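Long-range contacts in attaching and effacing protein, pathogenesis factor (PDB 4E9L), which probably serves as a cell-surface adhesin of the intimin/invasin family in Escherichia coli, this chain being a row of immunoglobulin-like domains from the longer protein: residues A[291-299]-A[381-389]; A[346-354]-A[363-371]. All blocks are in the same frame, centred on the assembly; numbering follows the deposited sequence.

Interaction 1 of 2, residues A[291-299]-A[381-389]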
# COMPACT_ATOMS: atom_id res chain seq x y z
N ALA A 291 -14.75 8.23 -13.72
CA ALA A 291 -15.53 7.27 -14.52
C ALA A 291 -14.71 6.05 -14.92
O ALA A 291 -13.49 6.13 -15.10
CB ALA A 291 -16.13 7.95 -15.76
N GLY A 292 -15.40 4.91 -15.08
CA GLY A 292 -14.75 3.68 -15.50
C GLY A 292 -14.32 3.74 -16.96
O GLY A 292 -14.49 4.78 -17.63
N GLU A 293 -13.74 2.64 -17.44
CA GLU A 293 -13.34 2.47 -18.85
C GLU A 293 -14.59 2.78 -19.70
O GLU A 293 -15.69 2.37 -19.32
CB GLU A 293 -12.95 0.98 -19.07
CG GLU A 293 -12.32 0.67 -20.43
CD GLU A 293 -11.75 -0.73 -20.61
OE1 GLU A 293 -11.99 -1.60 -19.75
OE2 GLU A 293 -11.06 -0.95 -21.63
N MET A 294 -14.42 3.48 -20.82
CA MET A 294 -15.59 3.78 -21.64
C MET A 294 -16.33 2.53 -22.13
O MET A 294 -15.73 1.48 -22.37
CB MET A 294 -15.29 4.81 -22.74
CG MET A 294 -14.62 4.26 -23.95
SD MET A 294 -15.81 3.83 -25.25
CE MET A 294 -16.66 5.38 -25.44
N SER A 295 -17.64 2.64 -22.20
CA SER A 295 -18.51 1.58 -22.66
C SER A 295 -19.08 2.04 -24.01
O SER A 295 -19.77 3.07 -24.10
CB SER A 295 -19.62 1.32 -21.64
OG SER A 295 -20.76 0.71 -22.23
N SER A 296 -18.75 1.30 -25.06
CA SER A 296 -19.25 1.66 -26.39
C SER A 296 -20.77 1.49 -26.45
O SER A 296 -21.43 2.33 -27.05
CB SER A 296 -18.54 0.85 -27.48
OG SER A 296 -18.77 -0.52 -27.25
N ALA A 297 -21.33 0.51 -25.71
CA ALA A 297 -22.78 0.28 -25.62
C ALA A 297 -23.56 1.46 -25.01
O ALA A 297 -24.69 1.73 -25.42
CB ALA A 297 -23.05 -0.99 -24.83
N ASN A 298 -22.95 2.20 -24.07
CA ASN A 298 -23.60 3.32 -23.37
C ASN A 298 -23.24 4.67 -23.98
O ASN A 298 -23.72 5.71 -23.53
CB ASN A 298 -23.19 3.29 -21.88
CG ASN A 298 -23.82 2.16 -21.11
OD1 ASN A 298 -24.75 1.51 -21.59
ND2 ASN A 298 -23.41 1.97 -19.87
N SER A 299 -22.39 4.65 -25.00
CA SER A 299 -21.92 5.88 -25.63
C SER A 299 -22.67 6.13 -26.93
O SER A 299 -23.19 5.17 -27.51
CB SER A 299 -20.42 5.81 -25.82
OG SER A 299 -19.79 5.79 -24.54
N VAL A 381 -11.60 6.14 -29.17
CA VAL A 381 -11.13 6.64 -27.87
C VAL A 381 -10.06 5.64 -27.41
O VAL A 381 -10.36 4.45 -27.29
CB VAL A 381 -12.29 6.80 -26.83
CG1 VAL A 381 -11.75 7.14 -25.45
CG2 VAL A 381 -13.30 7.86 -27.26
N ASN A 382 -8.83 6.10 -27.18
CA ASN A 382 -7.69 5.26 -26.76
C ASN A 382 -7.52 4.03 -27.67
O ASN A 382 -7.39 2.90 -27.19
CB ASN A 382 -7.81 4.86 -25.26
CG ASN A 382 -7.67 6.02 -24.29
OD1 ASN A 382 -6.94 7.01 -24.52
ND2 ASN A 382 -8.36 5.92 -23.15
N GLY A 383 -7.58 4.28 -28.98
CA GLY A 383 -7.46 3.27 -30.02
C GLY A 383 -8.60 2.28 -30.14
O GLY A 383 -8.48 1.30 -30.89
N GLN A 384 -9.73 2.49 -29.45
CA GLN A 384 -10.85 1.54 -29.50
C GLN A 384 -12.11 2.17 -30.10
O GLN A 384 -12.34 3.37 -29.89
CB GLN A 384 -11.19 1.04 -28.08
CG GLN A 384 -10.06 0.30 -27.35
CD GLN A 384 -9.77 -1.06 -27.96
OE1 GLN A 384 -8.75 -1.25 -28.62
NE2 GLN A 384 -10.66 -2.02 -27.75
N ASN A 385 -12.99 1.35 -30.74
CA ASN A 385 -14.29 1.81 -31.23
C ASN A 385 -15.06 2.33 -30.03
O ASN A 385 -15.11 1.68 -28.99
CB ASN A 385 -15.07 0.68 -31.90
CG ASN A 385 -14.52 0.27 -33.25
OD1 ASN A 385 -13.55 0.83 -33.77
ND2 ASN A 385 -15.14 -0.72 -33.83
N ALA A 386 -15.59 3.54 -30.15
CA ALA A 386 -16.23 4.22 -29.03
C ALA A 386 -17.76 4.14 -29.00
O ALA A 386 -18.38 4.58 -28.02
CB ALA A 386 -15.74 5.66 -28.98
N VAL A 387 -18.39 3.60 -30.05
CA VAL A 387 -19.85 3.37 -30.09
C VAL A 387 -20.11 1.94 -30.56
O VAL A 387 -19.23 1.34 -31.18
CB VAL A 387 -20.68 4.41 -30.87
CG1 VAL A 387 -20.62 5.79 -30.20
CG2 VAL A 387 -20.27 4.47 -32.34
N ALA A 388 -21.30 1.40 -30.27
CA ALA A 388 -21.65 0.03 -30.69
C ALA A 388 -21.73 -0.09 -32.23
O ALA A 388 -21.20 -1.04 -32.82
CB ALA A 388 -22.97 -0.40 -30.07
N GLN A 389 -22.39 0.88 -32.87
CA GLN A 389 -22.59 0.91 -34.32
C GLN A 389 -22.19 2.29 -34.85
O GLN A 389 -22.48 3.29 -34.20
CB GLN A 389 -24.06 0.58 -34.69
CG GLN A 389 -24.45 -0.90 -34.45
CD GLN A 389 -23.57 -1.88 -35.21
OE1 GLN A 389 -23.16 -2.93 -34.69
NE2 GLN A 389 -23.23 -1.55 -36.44
O HOH W 1 -23.75 2.97 -28.97
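Met294 makes the apolar part of this contact. Its side chain is bent at chi2 (95°) and chi3, which carries CE to Ala386. CE lies 3.7 Å from Ala386 CB and 3.2 Å from Ala386 O. Further back, Met294 CG packs loosely on Val381 CG1. Phe318 of strand 313-319 touches Met294, Val381 and Ala386, so the group packs against strand 313-319. The fold is an immunoglobulin-like beta sandwich of the invasin type. Residues 291-299 follow strand 278-290 and lead into strand 300-303, while 381-389 include the turn after strand 373-381.

Carbon-oxygen contacts join the two backbones. Ser296 CA points its hydrogen at Ala386 O, 3.5 Å away, and Val387 CA does the same to Ser296 O at 3.6 Å. Ser299 CB also lies against Ala386 O. That carbonyl is buried without a polar partner.

The clear polar link is a water. It donates to Ser299 O at 2.7 Å and accepts from Ala388 N at 3.2 Å. Within 291-299, a type I turn runs from Ser296 to Ser299. Ser299 OG donates to Ser295 O at 2.8 Å and also takes a bond from Lys321 N.

Interaction 2 of 2, residues A[346-354]-A[363-371]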
# COMPACT_ATOMS: atom_id res chain seq x y z
N SER A 346 -11.17 11.94 -53.83
CA SER A 346 -9.83 12.56 -53.87
C SER A 346 -9.61 13.32 -52.55
O SER A 346 -8.50 13.29 -52.02
CB SER A 346 -9.69 13.49 -55.08
OG SER A 346 -10.82 14.35 -55.23
N GLU A 347 -10.70 13.89 -51.98
CA GLU A 347 -10.74 14.53 -50.67
C GLU A 347 -11.55 13.65 -49.73
O GLU A 347 -12.74 13.42 -49.96
CB GLU A 347 -11.38 15.93 -50.74
CG GLU A 347 -10.66 16.87 -51.69
CD GLU A 347 -11.19 18.29 -51.64
OE1 GLU A 347 -11.96 18.68 -52.55
OE2 GLU A 347 -10.79 19.02 -50.71
N ARG A 348 -10.89 13.14 -48.71
CA ARG A 348 -11.46 12.26 -47.70
C ARG A 348 -12.17 13.12 -46.63
O ARG A 348 -11.72 14.25 -46.40
CB ARG A 348 -10.30 11.47 -47.05
CG ARG A 348 -10.76 10.18 -46.41
CD ARG A 348 -9.65 9.18 -46.13
NE ARG A 348 -10.21 8.12 -45.32
CZ ARG A 348 -10.46 6.89 -45.75
NH1 ARG A 348 -10.08 6.52 -46.97
NH2 ARG A 348 -11.04 6.01 -44.95
N PRO A 349 -13.24 12.63 -45.94
CA PRO A 349 -13.83 13.44 -44.85
C PRO A 349 -12.81 13.62 -43.72
O PRO A 349 -11.94 12.76 -43.53
CB PRO A 349 -15.01 12.59 -44.36
CG PRO A 349 -15.27 11.59 -45.46
CD PRO A 349 -13.93 11.33 -46.07
N SER A 350 -12.93 14.70 -42.94
CA SER A 350 -11.97 14.96 -41.87
C SER A 350 -12.71 15.58 -40.69
O SER A 350 -13.50 16.50 -40.90
CB SER A 350 -10.92 15.97 -42.37
OG SER A 350 -9.97 16.32 -41.39
N ALA A 351 -12.42 15.14 -39.46
CA ALA A 351 -13.02 15.76 -38.28
C ALA A 351 -11.96 16.65 -37.63
O ALA A 351 -10.79 16.29 -37.60
CB ALA A 351 -13.51 14.71 -37.28
N GLY A 352 -12.38 17.82 -37.16
CA GLY A 352 -11.47 18.74 -36.48
C GLY A 352 -11.27 18.32 -35.03
O GLY A 352 -11.73 17.25 -34.62
N ASN A 353 -10.59 19.16 -34.24
CA ASN A 353 -10.37 18.91 -32.81
C ASN A 353 -11.65 18.72 -32.01
O ASN A 353 -12.66 19.37 -32.30
CB ASN A 353 -9.55 20.04 -32.18
CG ASN A 353 -8.13 20.13 -32.68
OD1 ASN A 353 -7.39 19.14 -32.81
ND2 ASN A 353 -7.69 21.35 -32.92
N TRP A 354 -11.63 17.83 -31.02
CA TRP A 354 -12.76 17.62 -30.14
C TRP A 354 -12.69 18.63 -28.98
O TRP A 354 -11.61 18.85 -28.41
CB TRP A 354 -12.74 16.18 -29.56
CG TRP A 354 -13.01 15.11 -30.58
CD1 TRP A 354 -12.08 14.36 -31.25
CD2 TRP A 354 -14.30 14.65 -31.02
NE1 TRP A 354 -12.71 13.47 -32.10
CE2 TRP A 354 -14.07 13.62 -31.96
CE3 TRP A 354 -15.63 15.01 -30.72
CZ2 TRP A 354 -15.12 12.96 -32.61
CZ3 TRP A 354 -16.66 14.35 -31.35
CH2 TRP A 354 -16.41 13.32 -32.27
N VAL A 363 -17.60 17.69 -28.81
CA VAL A 363 -18.11 18.22 -30.08
C VAL A 363 -16.94 18.39 -31.07
O VAL A 363 -15.85 18.82 -30.66
CB VAL A 363 -18.92 19.54 -29.84
CG1 VAL A 363 -19.35 20.20 -31.15
CG2 VAL A 363 -20.15 19.28 -28.96
N SER A 364 -17.15 18.01 -32.33
CA SER A 364 -16.17 18.18 -33.42
C SER A 364 -16.89 18.58 -34.70
O SER A 364 -18.04 18.20 -34.93
CB SER A 364 -15.41 16.88 -33.67
OG SER A 364 -14.49 17.00 -34.74
N THR A 365 -16.20 19.31 -35.57
CA THR A 365 -16.75 19.71 -36.86
C THR A 365 -16.24 18.71 -37.87
O THR A 365 -15.03 18.52 -38.01
CB THR A 365 -16.28 21.13 -37.24
OG1 THR A 365 -16.83 22.08 -36.30
CG2 THR A 365 -16.69 21.52 -38.65
N LEU A 366 -17.17 18.07 -38.56
CA LEU A 366 -16.82 17.13 -39.61
C LEU A 366 -16.91 17.86 -40.92
O LEU A 366 -17.98 18.36 -41.26
CB LEU A 366 -17.81 15.92 -39.62
CG LEU A 366 -17.61 14.88 -40.73
CD1 LEU A 366 -16.24 14.19 -40.60
CD2 LEU A 366 -18.76 13.86 -40.76
N THR A 367 -15.83 17.85 -41.70
CA THR A 367 -15.83 18.39 -43.06
C THR A 367 -16.01 17.18 -43.97
O THR A 367 -15.22 16.22 -43.93
CB THR A 367 -14.55 19.15 -43.41
OG1 THR A 367 -14.37 20.21 -42.48
CG2 THR A 367 -14.60 19.75 -44.85
N LEU A 368 -17.05 17.23 -44.78
CA LEU A 368 -17.32 16.11 -45.68
C LEU A 368 -16.29 16.07 -46.81
O LEU A 368 -15.67 17.08 -47.12
CB LEU A 368 -18.78 16.18 -46.20
CG LEU A 368 -19.89 15.71 -45.24
CD1 LEU A 368 -19.63 14.29 -44.70
CD2 LEU A 368 -20.11 16.72 -44.07
N GLY A 369 -16.11 14.91 -47.39
CA GLY A 369 -15.16 14.71 -48.48
C GLY A 369 -15.75 15.07 -49.83
O GLY A 369 -16.82 15.68 -49.90
N SER A 370 -15.04 14.72 -50.91
CA SER A 370 -15.51 15.04 -52.28
C SER A 370 -16.49 14.02 -52.85
O SER A 370 -17.23 14.34 -53.79
CB SER A 370 -14.33 15.23 -53.23
OG SER A 370 -13.45 14.13 -53.15
N ALA A 371 -16.50 12.79 -52.30
CA ALA A 371 -17.38 11.72 -52.78
C ALA A 371 -18.73 11.67 -52.07
O ALA A 371 -18.81 11.84 -50.85
CB ALA A 371 -16.69 10.36 -52.69
O HOH W 2 -14.75 11.39 -50.19
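Glu347 O is gripped from two sources. Ser370 N donates to it at 2.8 Å, tilted 24° from the carbonyl plane, and a water donates at 2.9 Å. The same water accepts from Ala371 N, so it bridges the two segments just beyond the paired strands. Glu347 N returns a bond to Ser370 OG at 3.0 Å. Ser370 OG sits between its own backbone N and carbonyl carbon (chi1 52°), a setting that holds it near Glu347 N. The carboxylate of Glu347 goes to Lys311 in a salt bridge.

The middle of the contact is an antiparallel pairing in a beta hairpin of the immunoglobulin-like sandwich. Ser350 and Thr367 form a hydrogen-bonded pair, with Thr367 N to Ser350 O at 2.8 Å. Ala351 and Leu366 form the non-hydrogen-bonded pair that follows. Gly352 N then donates to Thr365 O. Leu366 CD1 lies near both Pro349 CB and Ala351 CB. Phe338 of strand 337-339 touches Pro349 and Leu366 and continues this apolar layer.

Beyond Gly352 a side chain takes over from the backbone. Ser364 OG, anti to its N (chi1 178°), donates to Gly352 O at 2.8 Å from above the carbonyl plane. Ser364 CB meanwhile lies over one face of the Trp354 six-membered ring, 3.5 Å from its centroid, as a CH-pi contact. The indole NE1 bonds to Asp334 O.

At the other end Gly369 CA comes within 3.1 Å of Glu347 O. Serine hydroxyls thus continue the polar pairing at both ends of the short strand pair, and the CH-pi contact with Ser364 and the hydrogen bond to Asp334 O help to fix how the Trp354 ring lies.

How the interactions relate
Both contacts lie in the last immunoglobulin-like domain of the modelled chain. Interaction 2 is nested in the loop that interaction 1 closes. Their centres are 21 Å apart and their nearest atoms about 7 Å apart, so they do not touch. Phe318 of strand 313-319 connects them: it meets Met294, Val381, Ala386 and Val387 in interaction 1 and Trp354 in interaction 2. Asp334 is a second shared neighbour, bonding to Gly383 N through its side chain and to Trp354 NE1 through its backbone oxygen. Interaction 1 packs loops where the chain enters the domain, whereas interaction 2 pairs the two strands of a hairpin at the sheet edge.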